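Local coordinates for putative glycosyltransferase (Mannosyltransferase) involved in glycosylating the PBCV-1 major capsid protein (Paramecium bursaria Chlorella virus 1, PDB 2P6W), which probably transfers a sugar from a nucleotide-sugar donor during glycosylation of the viral major capsid protein, with this chain forming its manganese-binding N-terminal domain, at residues K92-T95 with S96-L100; K125-H128 with K129-E133; E135-V138 with W139-N143; E159-F162 with P163-G167; N178-V181 with K182-P185. All coordinates share one frame; numbering follows the deposited sequence.

Contact 1. Residues K92-T95 with S96-L100; sequences KPIT and SFIDL
In the loop between strands 83-85 and 107-110, Pro93 and Ser96 form the first of two successive tight turns, and the carbonyl of Pro93 is its hub. Ser96 OG donates to Pro93 O at 2.6 Å, lying in the carbonyl plane, while Ser96 N reaches the same Pro93 O at 2.9 Å from well above that plane. The hydroxyl of this small serine can bend back because OG sits between the backbone N and the carbonyl carbon (chi1 64°). The next turn follows at once: Phe97 N binds Ile94 O at 3.0 Å, and Ile98 N adds a weak bond to that oxygen. Both turns lie in the GT-A domain, on an irregular connection where Ile94 also packs on Leu77 of the central sheet. Ile94 CG2 and Ile98 CG2 meet at 3.6 Å, two branched side chains lying side by side and pointing the same way, suited to a buried apolar patch. The Phe97 ring, which also packs on Thr176 and Leu192, presents its edge to Pro93 O, with CD2 3.5 Å away. Lys92 crosses this ring at about a right angle, its CB 3.7 Å from Phe97 CE2.

Contact 2. Residues K125-H128 with K129-E133; sequences KFVH and KDALE
His128 CG stands opposite the backbone N (chi1 -169°), and the imidazole is turned so that ND1 faces the turn that follows. There Asp130 N donates to His128 ND1 at 3.0 Å and 165°, a nearly straight bond whose donor is tilted 25° from the ring plane. Since the amide is the donor, ND1 must be the acceptor, so in a neutral ring the proton would be on NE2. Ala131 N binds His128 O at 2.8 Å, so ring and carbonyl of the same histidine grip consecutive amides as the strand gives way to a 3-10 turn. Asp130 runs alongside the imidazole, with OD2 3.4 Å from His128 CE1. Lys129 lies beside the histidine too, its CG touching His128 CE1, and bends at its far end so that NZ makes a salt bridge of 2.9 Å to Asp130 OD1; a long lysine and a short, oppositely charged aspartate suit this exposed corner. Inside, Val127 CG1 meets Ala131 CB at 3.7 Å, where alanine is small enough to sit against the strand at the N-cap of helix 132-140. Val127 also packs on Ile63 and His128 meets Trp75 edge-to-face, which sets the corner between helix 59-69 and neighbouring strand 75-79.

Contact 3. Residues E135-V138 with W139-N143; sequences EKIV and WSLRN
Ser140 OG donates to Ile137 O at 2.6 Å, in the carbonyl plane and on a lone pair, folding back within the last turn of helix 132-140. OG lies between the backbone N and the carbonyl carbon (chi1 78°), which turns this short hydroxyl back to the preceding turn. Ile137 O also receives a weak bond from Leu141 N, which binds Val138 O by a straighter N-H, at 3.1 Å. Ahead of it the regular pattern holds, with Trp139 N on Glu135 O at 2.9 Å and almost straight (175°). Ile137 CG2 touches Leu141 CD1 at 4.1 Å. Arg142 NH1 binds Trp139 O at 3.0 Å while lying over one face of the indole, offset toward its rim; Arg142 N approaches the same oxygen from the opposite face of the carbonyl. A salt bridge to Glu49 holds the outer end of the arginine. Next come Phe57 and Trp61, both against Trp139. At the other end Glu135 is fixed by Lys125, Tyr107 and Ser60, close to Arg59, which binds UDP-glucose. The contact is thus the C-terminal turn of a helix packed beside the sheet of a GT-A domain, tightening toward 3-10-like bonds.

Contact 4. Residues E159-F162 with P163-G167; sequences EYVF and PRIPG
Pro163 lies against the carbonyl of Glu159: its CG is 3.4 Å from Glu159 O, and its ring nitrogen has no hydrogen to give, so helix 153-164 is kinked here near its end. Arg164 follows with the main side-chain contact. Its chain is extended from CG to NE and swings back over Tyr160, whose ring stands opposite its own backbone N (chi1 -168°). The guanidinium lies flat on the phenol ring, planes 8° apart, with Arg164 CZ 3.6 Å from the Tyr160 ring centroid: a stacked cation-pi pair. Arg164 NH1 also donates to Tyr160 O at 2.9 Å, which fixes the rotation of the stacked group, and Trp147 meets the tyrosine ring edge-to-face. The backbone of Arg164 closes a turn through N to Val161 O. Ile165 N then binds Phe162 O at 3.1 Å (the Phe162 ring stacks on Tyr169), and Ile165 CD1 meets Val161 CG1 at 3.8 Å, branched side chains crossing on the buried side beside Tyr107 and Ile134. With one carbonyl and one aromatic face serving the same guanidinium, the charge of Arg164 is probably eased by a hydrogen bond and by pi electrons together, while its aliphatic part lies along the end of the helix.

Contact 5. Residues N178-V181 with K182-P185; sequences NCIV and KAYP
Beside the manganese site, the chain leaves short strand 179-180 through a turn held by one carbonyl, that of Ile180. Tyr184 N binds Ile180 O at 3.0 Å and 156°, nearly along the C=O axis, and Ala183 N adds a weak bond to the same oxygen. Cys179 is the centre of an inverse gamma turn. Its SG lies 3.9 Å from Tyr184 CB, a small polarisable group fitting beside the base of a large side chain. The tyrosine ring comes back along the strand: with CG opposite the carbonyl carbon (chi1 -49°), Tyr184 CD2 lies 4.2 Å from Ile180 CB, and the backbone N of Ile180 meets the ring at its edge, in its plane. Ala183 CB sits over one face of this ring, offset toward the rim, and also touches Ile180 CG2 at 3.8 Å; its single methyl fits between the ring face and Ile180. The Tyr184 hydroxyl is bound to Ala113 O, and Tyr175 meets the ring edge-to-face. Ile180 lies close to both His195, a manganese ligand, and Cys197, which binds UDP. Asn178 OD1 accepts a hydrogen bond from His195 ND1, which is consistent with a proton on ND1 and probably leaves NE2 for the manganese.

Along the chain the five contacts follow one another in series, each closing before the next opens. Contacts 1 and 2 have centres about 17 Å apart yet touch, Ile94 CG2 packing on Phe126 CZ at 3.8 Å. Contacts 2 and 3 share helix 132-140 and are tied by the salt bridge Lys125 NZ to Glu135 OE2. Contact 4, on helix 153-164, packs on contact 3 through Val138 and Val161 and through Leu141 and Tyr160. Contact 5 stands apart on the small three-stranded sheet, about 28 Å from contact 3 between centres and on the opposite side of the chain's centre. The helices thus flank the central sheet, while contact 5 borders the manganese site.

Contact 1. Residues K92-T95 with S96-L100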
loop_
_atom_site.group_PDB
_atom_site.type_symbol
_atom_site.label_atom_id
_atom_site.label_comp_id
_atom_site.label_asym_id
_atom_site.label_seq_id
_atom_site.Cartn_x
_atom_site.Cartn_y
_atom_site.Cartn_z
ATOM N N LYS A 92 -16.017 6.107 -6.655
ATOM C CA LYS A 92 -16.251 4.672 -6.788
ATOM C C LYS A 92 -15.584 3.909 -5.652
ATOM O O LYS A 92 -14.396 4.131 -5.378
ATOM C CB LYS A 92 -15.734 4.162 -8.128
ATOM C CG LYS A 92 -16.466 4.736 -9.340
ATOM C CD LYS A 92 -15.785 4.298 -10.610
ATOM C CE LYS A 92 -16.505 4.807 -11.859
ATOM N NZ LYS A 92 -15.725 4.453 -13.094
ATOM N N PRO A 93 -16.335 2.999 -4.992
ATOM C CA PRO A 93 -15.785 2.299 -3.831
ATOM C C PRO A 93 -14.787 1.237 -4.247
ATOM O O PRO A 93 -14.799 0.778 -5.394
ATOM C CB PRO A 93 -17.008 1.647 -3.199
ATOM C CG PRO A 93 -17.919 1.370 -4.371
ATOM C CD PRO A 93 -17.711 2.556 -5.298
ATOM N N ILE A 94 -13.947 0.834 -3.299
ATOM C CA ILE A 94 -12.889 -0.130 -3.561
ATOM C C ILE A 94 -13.468 -1.436 -4.087
ATOM O O ILE A 94 -12.872 -2.102 -4.933
ATOM C CB ILE A 94 -12.085 -0.394 -2.270
ATOM C CG1 ILE A 94 -11.162 0.798 -1.959
ATOM C CG2 ILE A 94 -11.313 -1.716 -2.375
ATOM C CD1 ILE A 94 -10.591 0.779 -0.529
ATOM N N THR A 95 -14.644 -1.780 -3.566
ATOM C CA THR A 95 -15.325 -3.024 -3.889
ATOM C C THR A 95 -15.884 -3.043 -5.317
ATOM O O THR A 95 -16.295 -4.104 -5.803
ATOM C CB THR A 95 -16.401 -3.333 -2.831
ATOM O OG1 THR A 95 -17.174 -2.152 -2.590
ATOM C CG2 THR A 95 -15.721 -3.762 -1.519
ATOM N N SER A 96 -15.888 -1.894 -6.005
ATOM C CA SER A 96 -16.234 -1.888 -7.424
ATOM C C SER A 96 -15.075 -2.395 -8.286
ATOM O O SER A 96 -15.268 -2.712 -9.463
ATOM C CB SER A 96 -16.690 -0.503 -7.902
ATOM O OG SER A 96 -15.633 0.436 -7.796
ATOM N N PHE A 97 -13.877 -2.463 -7.689
ATOM C CA PHE A 97 -12.638 -2.805 -8.411
ATOM C C PHE A 97 -12.068 -4.162 -8.010
ATOM O O PHE A 97 -11.272 -4.751 -8.753
ATOM C CB PHE A 97 -11.565 -1.735 -8.157
ATOM C CG PHE A 97 -11.894 -0.398 -8.761
ATOM C CD1 PHE A 97 -11.560 -0.111 -10.091
ATOM C CD2 PHE A 97 -12.538 0.567 -8.009
ATOM C CE1 PHE A 97 -11.885 1.121 -10.655
ATOM C CE2 PHE A 97 -12.849 1.812 -8.557
ATOM C CZ PHE A 97 -12.520 2.089 -9.874
ATOM N N ILE A 98 -12.453 -4.643 -6.830
ATOM C CA ILE A 98 -11.939 -5.907 -6.313
ATOM C C ILE A 98 -12.991 -6.643 -5.495
ATOM O O ILE A 98 -13.786 -6.023 -4.788
ATOM C CB ILE A 98 -10.609 -5.695 -5.488
ATOM C CG1 ILE A 98 -10.024 -7.024 -5.008
ATOM C CG2 ILE A 98 -10.813 -4.735 -4.331
ATOM C CD1 ILE A 98 -8.567 -6.908 -4.518
ATOM N N ASP A 99 -12.997 -7.968 -5.630
ATOM C CA ASP A 99 -13.922 -8.837 -4.926
ATOM C C ASP A 99 -13.240 -9.278 -3.628
ATOM O O ASP A 99 -12.261 -10.035 -3.666
ATOM C CB ASP A 99 -14.220 -10.044 -5.823
ATOM C CG ASP A 99 -15.109 -11.075 -5.167
ATOM O OD1 ASP A 99 -15.555 -10.875 -4.020
ATOM O OD2 ASP A 99 -15.373 -12.096 -5.838
ATOM N N LEU A 100 -13.761 -8.798 -2.494
ATOM C CA LEU A 100 -13.203 -9.129 -1.175
ATOM C C LEU A 100 -14.030 -10.177 -0.423
ATOM O O LEU A 100 -13.880 -10.334 0.794
ATOM C CB LEU A 100 -13.053 -7.859 -0.323
ATOM C CG LEU A 100 -12.077 -6.804 -0.868
ATOM C CD1 LEU A 100 -12.131 -5.541 -0.019
ATOM C CD2 LEU A 100 -10.661 -7.357 -0.959
#

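Contact 2. Residues K125-H128 with K129-E133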
loop_
_atom_site.group_PDB
_atom_site.type_symbol
_atom_site.label_atom_id
_atom_site.label_comp_id
_atom_site.label_asym_id
_atom_site.label_seq_id
_atom_site.Cartn_x
_atom_site.Cartn_y
_atom_site.Cartn_z
ATOM N N LYS A 125 -1.366 -2.812 -0.860
ATOM C CA LYS A 125 -1.397 -4.149 -0.253
ATOM C C LYS A 125 -2.574 -4.230 0.703
ATOM O O LYS A 125 -2.677 -3.426 1.642
ATOM C CB LYS A 125 -0.092 -4.414 0.523
ATOM C CG LYS A 125 -0.029 -5.755 1.234
ATOM C CD LYS A 125 1.294 -5.944 2.002
ATOM C CE LYS A 125 1.379 -5.053 3.246
ATOM N NZ LYS A 125 2.502 -5.538 4.172
ATOM N N PHE A 126 -3.467 -5.190 0.447
ATOM C CA PHE A 126 -4.619 -5.464 1.306
ATOM C C PHE A 126 -4.253 -6.563 2.272
ATOM O O PHE A 126 -3.786 -7.619 1.856
ATOM C CB PHE A 126 -5.803 -5.983 0.481
ATOM C CG PHE A 126 -6.476 -4.944 -0.376
ATOM C CD1 PHE A 126 -7.655 -4.349 0.048
ATOM C CD2 PHE A 126 -5.968 -4.608 -1.639
ATOM C CE1 PHE A 126 -8.319 -3.401 -0.756
ATOM C CE2 PHE A 126 -6.631 -3.652 -2.448
ATOM C CZ PHE A 126 -7.806 -3.068 -2.002
ATOM N N VAL A 127 -4.500 -6.314 3.558
ATOM C CA VAL A 127 -4.176 -7.254 4.629
ATOM C C VAL A 127 -5.420 -7.470 5.495
ATOM O O VAL A 127 -5.931 -6.519 6.092
ATOM C CB VAL A 127 -3.068 -6.678 5.554
ATOM C CG1 VAL A 127 -2.627 -7.733 6.570
ATOM C CG2 VAL A 127 -1.877 -6.196 4.746
ATOM N N HIS A 128 -5.894 -8.716 5.587
ATOM C CA HIS A 128 -7.066 -9.030 6.392
ATOM C C HIS A 128 -6.701 -8.904 7.866
ATOM O O HIS A 128 -5.542 -9.142 8.244
ATOM C CB HIS A 128 -7.509 -10.461 6.124
ATOM C CG HIS A 128 -8.851 -10.791 6.693
ATOM N ND1 HIS A 128 -9.008 -11.360 7.941
ATOM C CD2 HIS A 128 -10.100 -10.630 6.197
ATOM C CE1 HIS A 128 -10.293 -11.530 8.189
ATOM N NE2 HIS A 128 -10.980 -11.099 7.146
ATOM N N LYS A 129 -7.680 -8.555 8.699
ATOM C CA LYS A 129 -7.420 -8.440 10.135
ATOM C C LYS A 129 -6.765 -9.679 10.728
ATOM O O LYS A 129 -6.013 -9.568 11.696
ATOM C CB LYS A 129 -8.685 -8.078 10.917
ATOM C CG LYS A 129 -9.782 -9.085 10.812
ATOM C CD LYS A 129 -10.645 -9.089 12.083
ATOM C CE LYS A 129 -11.836 -10.032 11.942
ATOM N NZ LYS A 129 -11.478 -11.476 12.054
ATOM N N ASP A 130 -7.045 -10.853 10.162
ATOM C CA ASP A 130 -6.516 -12.104 10.713
ATOM C C ASP A 130 -5.059 -12.317 10.332
ATOM O O ASP A 130 -4.464 -13.312 10.740
ATOM C CB ASP A 130 -7.371 -13.311 10.304
ATOM C CG ASP A 130 -8.726 -13.332 11.016
ATOM O OD1 ASP A 130 -8.839 -12.771 12.129
ATOM O OD2 ASP A 130 -9.685 -13.916 10.497
ATOM N N ALA A 131 -4.505 -11.389 9.548
ATOM C CA ALA A 131 -3.077 -11.415 9.214
ATOM C C ALA A 131 -2.271 -10.367 9.991
ATOM O O ALA A 131 -1.088 -10.151 9.699
ATOM C CB ALA A 131 -2.860 -11.242 7.706
ATOM N N LEU A 132 -2.877 -9.738 11.003
ATOM C CA LEU A 132 -2.110 -8.759 11.784
ATOM C C LEU A 132 -0.917 -9.410 12.480
ATOM O O LEU A 132 0.157 -8.806 12.560
ATOM C CB LEU A 132 -2.989 -8.074 12.821
ATOM C CG LEU A 132 -3.939 -7.018 12.272
ATOM C CD1 LEU A 132 -4.883 -6.596 13.396
ATOM C CD2 LEU A 132 -3.215 -5.793 11.700
ATOM N N GLU A 133 -1.086 -10.642 12.952
ATOM C CA GLU A 133 0.029 -11.309 13.642
ATOM C C GLU A 133 1.125 -11.682 12.649
ATOM O O GLU A 133 2.312 -11.727 12.992
ATOM C CB GLU A 133 -0.493 -12.524 14.404
ATOM C CG GLU A 133 -1.287 -12.105 15.636
ATOM C CD GLU A 133 -0.389 -11.550 16.714
ATOM O OE1 GLU A 133 0.617 -12.216 17.048
ATOM O OE2 GLU A 133 -0.694 -10.448 17.223
#

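Contact 3. Residues E135-V138 with W139-N143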
loop_
_atom_site.group_PDB
_atom_site.type_symbol
_atom_site.label_atom_id
_atom_site.label_comp_id
_atom_site.label_asym_id
_atom_site.label_seq_id
_atom_site.Cartn_x
_atom_site.Cartn_y
_atom_site.Cartn_z
ATOM N N GLU A 135 1.826 -9.747 9.973
ATOM C CA GLU A 135 2.551 -8.494 9.752
ATOM C C GLU A 135 3.548 -8.221 10.888
ATOM O O GLU A 135 4.622 -7.663 10.668
ATOM C CB GLU A 135 1.579 -7.345 9.600
ATOM C CG GLU A 135 0.825 -7.413 8.273
ATOM C CD GLU A 135 1.715 -7.000 7.105
ATOM O OE1 GLU A 135 2.419 -5.980 7.221
ATOM O OE2 GLU A 135 1.726 -7.686 6.068
ATOM N N LYS A 136 3.188 -8.612 12.105
ATOM C CA LYS A 136 4.115 -8.488 13.216
ATOM C C LYS A 136 5.398 -9.271 12.939
ATOM O O LYS A 136 6.499 -8.788 13.230
ATOM C CB LYS A 136 3.494 -8.970 14.529
ATOM C CG LYS A 136 2.519 -8.004 15.155
ATOM C CD LYS A 136 2.093 -8.495 16.544
ATOM C CE LYS A 136 0.976 -7.657 17.156
ATOM N NZ LYS A 136 0.611 -8.218 18.498
ATOM N N ILE A 137 5.256 -10.463 12.362
ATOM C CA ILE A 137 6.425 -11.247 11.988
ATOM C C ILE A 137 7.212 -10.581 10.860
ATOM O O ILE A 137 8.445 -10.508 10.914
ATOM C CB ILE A 137 6.036 -12.703 11.606
ATOM C CG1 ILE A 137 5.396 -13.413 12.805
ATOM C CG2 ILE A 137 7.251 -13.458 11.138
ATOM C CD1 ILE A 137 6.306 -13.536 13.995
ATOM N N VAL A 138 6.507 -10.040 9.867
ATOM C CA VAL A 138 7.182 -9.359 8.765
ATOM C C VAL A 138 8.040 -8.236 9.333
ATOM O O VAL A 138 9.204 -8.118 8.997
ATOM C CB VAL A 138 6.185 -8.757 7.791
ATOM C CG1 VAL A 138 6.892 -7.852 6.754
ATOM C CG2 VAL A 138 5.429 -9.865 7.077
ATOM N N TRP A 139 7.452 -7.419 10.196
ATOM C CA TRP A 139 8.238 -6.355 10.835
ATOM C C TRP A 139 9.463 -6.903 11.581
ATOM O O TRP A 139 10.544 -6.333 11.471
ATOM C CB TRP A 139 7.335 -5.540 11.766
ATOM C CG TRP A 139 8.038 -4.486 12.575
ATOM C CD1 TRP A 139 8.138 -4.440 13.935
ATOM C CD2 TRP A 139 8.717 -3.314 12.086
ATOM N NE1 TRP A 139 8.839 -3.321 14.330
ATOM C CE2 TRP A 139 9.205 -2.610 13.216
ATOM C CE3 TRP A 139 8.978 -2.804 10.806
ATOM C CZ2 TRP A 139 9.940 -1.420 13.104
ATOM C CZ3 TRP A 139 9.696 -1.610 10.690
ATOM C CH2 TRP A 139 10.173 -0.932 11.835
ATOM N N SER A 140 9.291 -8.016 12.302
ATOM C CA SER A 140 10.378 -8.607 13.108
ATOM C C SER A 140 11.541 -9.083 12.256
ATOM O O SER A 140 12.652 -9.256 12.773
ATOM C CB SER A 140 9.853 -9.772 13.951
ATOM O OG SER A 140 9.698 -10.955 13.174
ATOM N N LEU A 141 11.286 -9.322 10.967
ATOM C CA LEU A 141 12.308 -9.894 10.078
ATOM C C LEU A 141 13.171 -8.810 9.440
ATOM O O LEU A 141 14.085 -9.115 8.676
ATOM C CB LEU A 141 11.666 -10.760 8.989
ATOM C CG LEU A 141 11.067 -12.073 9.484
ATOM C CD1 LEU A 141 10.255 -12.678 8.383
ATOM C CD2 LEU A 141 12.150 -13.043 9.945
ATOM N N ARG A 142 12.887 -7.548 9.759
ATOM C CA ARG A 142 13.537 -6.422 9.063
ATOM C C ARG A 142 15.040 -6.402 9.144
ATOM O O ARG A 142 15.693 -5.839 8.259
ATOM C CB ARG A 142 12.988 -5.075 9.542
ATOM C CG ARG A 142 13.330 -4.743 10.988
ATOM C CD ARG A 142 12.524 -3.559 11.448
ATOM N NE ARG A 142 12.843 -3.132 12.811
ATOM C CZ ARG A 142 12.381 -3.714 13.920
ATOM N NH1 ARG A 142 11.595 -4.789 13.849
ATOM N NH2 ARG A 142 12.724 -3.223 15.108
ATOM N N ASN A 143 15.582 -6.975 10.207
ATOM C CA ASN A 143 17.031 -6.920 10.407
ATOM C C ASN A 143 17.719 -8.278 10.307
ATOM O O ASN A 143 18.806 -8.477 10.857
ATOM C CB ASN A 143 17.374 -6.229 11.728
ATOM C CG ASN A 143 17.209 -4.713 11.668
ATOM O OD1 ASN A 143 16.512 -4.121 12.496
ATOM N ND2 ASN A 143 17.872 -4.075 10.705
#

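Contact 4. Residues E159-F162 with P163-G167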
loop_
_atom_site.group_PDB
_atom_site.type_symbol
_atom_site.label_atom_id
_atom_site.label_comp_id
_atom_site.label_asym_id
_atom_site.label_seq_id
_atom_site.Cartn_x
_atom_site.Cartn_y
_atom_site.Cartn_z
ATOM N N GLU A 159 8.160 -14.191 -0.472
ATOM C CA GLU A 159 9.037 -15.355 -0.282
ATOM C C GLU A 159 9.036 -15.970 1.115
ATOM O O GLU A 159 9.478 -17.135 1.278
ATOM C CB GLU A 159 10.462 -15.009 -0.682
ATOM C CG GLU A 159 10.615 -14.658 -2.170
ATOM C CD GLU A 159 12.045 -14.351 -2.560
ATOM O OE1 GLU A 159 12.961 -15.013 -2.019
ATOM O OE2 GLU A 159 12.258 -13.436 -3.393
ATOM N N TYR A 160 8.591 -15.205 2.116
ATOM C CA TYR A 160 8.468 -15.737 3.470
ATOM C C TYR A 160 6.998 -16.024 3.808
ATOM O O TYR A 160 6.656 -17.125 4.246
ATOM C CB TYR A 160 9.082 -14.787 4.506
ATOM C CG TYR A 160 9.231 -15.408 5.866
ATOM C CD1 TYR A 160 10.410 -16.052 6.223
ATOM C CD2 TYR A 160 8.191 -15.360 6.792
ATOM C CE1 TYR A 160 10.545 -16.638 7.463
ATOM C CE2 TYR A 160 8.315 -15.941 8.039
ATOM C CZ TYR A 160 9.489 -16.575 8.372
ATOM O OH TYR A 160 9.631 -17.163 9.614
ATOM N N VAL A 161 6.131 -15.038 3.598
ATOM C CA VAL A 161 4.734 -15.198 4.028
ATOM C C VAL A 161 3.968 -16.140 3.112
ATOM O O VAL A 161 3.351 -17.115 3.563
ATOM C CB VAL A 161 3.986 -13.841 4.120
ATOM C CG1 VAL A 161 2.515 -14.054 4.430
ATOM C CG2 VAL A 161 4.618 -12.975 5.216
ATOM N N PHE A 162 4.005 -15.848 1.815
ATOM C CA PHE A 162 3.163 -16.602 0.888
ATOM C C PHE A 162 3.359 -18.138 0.959
ATOM O O PHE A 162 2.367 -18.877 0.995
ATOM C CB PHE A 162 3.322 -16.084 -0.550
ATOM C CG PHE A 162 2.572 -14.800 -0.838
ATOM C CD1 PHE A 162 1.880 -14.110 0.164
ATOM C CD2 PHE A 162 2.611 -14.254 -2.125
ATOM C CE1 PHE A 162 1.204 -12.903 -0.131
ATOM C CE2 PHE A 162 1.950 -13.067 -2.410
ATOM C CZ PHE A 162 1.242 -12.402 -1.424
ATOM N N PRO A 163 4.618 -18.626 0.985
ATOM C CA PRO A 163 4.787 -20.086 1.096
ATOM C C PRO A 163 4.131 -20.707 2.310
ATOM O O PRO A 163 3.785 -21.895 2.276
ATOM C CB PRO A 163 6.302 -20.258 1.171
ATOM C CG PRO A 163 6.841 -19.092 0.440
ATOM C CD PRO A 163 5.922 -17.955 0.838
ATOM N N ARG A 164 3.933 -19.912 3.359
ATOM C CA ARG A 164 3.411 -20.430 4.614
ATOM C C ARG A 164 1.891 -20.357 4.722
ATOM O O ARG A 164 1.319 -20.903 5.678
ATOM C CB ARG A 164 4.066 -19.679 5.780
ATOM C CG ARG A 164 5.549 -20.036 6.031
ATOM C CD ARG A 164 6.194 -19.057 7.013
ATOM N NE ARG A 164 7.515 -19.526 7.436
ATOM C CZ ARG A 164 8.599 -19.517 6.667
ATOM N NH1 ARG A 164 8.544 -19.039 5.429
ATOM N NH2 ARG A 164 9.753 -19.998 7.133
ATOM N N ILE A 165 1.249 -19.683 3.758
ATOM C CA ILE A 165 -0.217 -19.537 3.723
ATOM C C ILE A 165 -0.800 -19.916 2.337
ATOM O O ILE A 165 -1.522 -19.128 1.697
ATOM C CB ILE A 165 -0.675 -18.121 4.199
ATOM C CG1 ILE A 165 -0.008 -17.017 3.363
ATOM C CG2 ILE A 165 -0.329 -17.905 5.691
ATOM C CD1 ILE A 165 -0.738 -15.668 3.427
ATOM N N PRO A 166 -0.518 -21.146 1.882
ATOM C CA PRO A 166 -0.962 -21.548 0.556
ATOM C C PRO A 166 -2.473 -21.388 0.428
ATOM O O PRO A 166 -3.226 -21.763 1.342
ATOM C CB PRO A 166 -0.566 -23.032 0.491
ATOM C CG PRO A 166 -0.512 -23.460 1.914
ATOM C CD PRO A 166 0.124 -22.267 2.588
ATOM N N GLY A 167 -2.901 -20.800 -0.686
ATOM C CA GLY A 167 -4.314 -20.625 -0.972
ATOM C C GLY A 167 -4.973 -19.432 -0.305
ATOM O O GLY A 167 -6.169 -19.186 -0.502
#

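Contact 5. Residues N178-V181 with K182-P185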
loop_
_atom_site.group_PDB
_atom_site.type_symbol
_atom_site.label_atom_id
_atom_site.label_comp_id
_atom_site.label_asym_id
_atom_site.label_seq_id
_atom_site.Cartn_x
_atom_site.Cartn_y
_atom_site.Cartn_z
ATOM N N ASN A 178 -3.009 -0.805 -8.552
ATOM C CA ASN A 178 -1.613 -0.434 -8.294
ATOM C C ASN A 178 -1.043 0.016 -9.630
ATOM O O ASN A 178 -0.140 -0.603 -10.194
ATOM C CB ASN A 178 -0.832 -1.599 -7.683
ATOM C CG ASN A 178 0.530 -1.176 -7.141
ATOM O OD1 ASN A 178 1.005 -0.056 -7.383
ATOM N ND2 ASN A 178 1.169 -2.073 -6.375
ATOM N N CYS A 179 -1.639 1.089 -10.152
ATOM C CA CYS A 179 -1.372 1.491 -11.521
ATOM C C CYS A 179 -0.129 2.365 -11.596
ATOM O O CYS A 179 -0.190 3.601 -11.490
ATOM C CB CYS A 179 -2.603 2.183 -12.117
ATOM S SG CYS A 179 -2.365 2.472 -13.880
ATOM N N ILE A 180 1.016 1.696 -11.743
ATOM C CA ILE A 180 2.312 2.361 -11.849
ATOM C C ILE A 180 2.323 3.299 -13.059
ATOM O O ILE A 180 2.037 2.881 -14.187
ATOM C CB ILE A 180 3.449 1.314 -11.917
ATOM C CG1 ILE A 180 3.538 0.540 -10.588
ATOM C CG2 ILE A 180 4.782 1.980 -12.251
ATOM C CD1 ILE A 180 4.476 -0.657 -10.621
ATOM N N VAL A 181 2.604 4.582 -12.814
ATOM C CA VAL A 181 2.402 5.595 -13.845
ATOM C C VAL A 181 3.270 5.386 -15.076
ATOM O O VAL A 181 2.774 5.449 -16.187
ATOM C CB VAL A 181 2.588 7.024 -13.318
ATOM C CG1 VAL A 181 3.769 7.109 -12.418
ATOM C CG2 VAL A 181 2.726 8.019 -14.470
ATOM N N LYS A 182 4.559 5.137 -14.880
ATOM C CA LYS A 182 5.436 4.999 -16.046
ATOM C C LYS A 182 5.208 3.710 -16.839
ATOM O O LYS A 182 5.450 3.670 -18.052
ATOM C CB LYS A 182 6.904 5.140 -15.630
ATOM C CG LYS A 182 7.288 6.618 -15.417
ATOM C CD LYS A 182 8.712 6.766 -14.941
ATOM C CE LYS A 182 9.185 8.211 -15.054
ATOM N NZ LYS A 182 10.654 8.338 -14.808
ATOM N N ALA A 183 4.748 2.670 -16.143
ATOM C CA ALA A 183 4.601 1.336 -16.723
ATOM C C ALA A 183 3.272 1.116 -17.448
ATOM O O ALA A 183 3.221 0.385 -18.459
ATOM C CB ALA A 183 4.762 0.298 -15.637
ATOM N N TYR A 184 2.208 1.714 -16.907
ATOM C CA TYR A 184 0.864 1.557 -17.456
ATOM C C TYR A 184 0.190 2.905 -17.740
ATOM O O TYR A 184 -0.913 3.155 -17.269
ATOM C CB TYR A 184 -0.009 0.721 -16.489
ATOM C CG TYR A 184 0.630 -0.562 -16.011
ATOM C CD1 TYR A 184 0.837 -1.647 -16.882
ATOM C CD2 TYR A 184 1.030 -0.701 -14.675
ATOM C CE1 TYR A 184 1.435 -2.831 -16.426
ATOM C CE2 TYR A 184 1.608 -1.882 -14.209
ATOM C CZ TYR A 184 1.808 -2.938 -15.089
ATOM O OH TYR A 184 2.396 -4.080 -14.600
ATOM N N PRO A 185 0.846 3.776 -18.545
ATOM C CA PRO A 185 0.334 5.134 -18.783
ATOM C C PRO A 185 -1.085 5.129 -19.336
ATOM O O PRO A 185 -1.856 6.042 -19.033
ATOM C CB PRO A 185 1.291 5.705 -19.848
ATOM C CG PRO A 185 2.004 4.491 -20.430
ATOM C CD PRO A 185 2.090 3.520 -19.290
#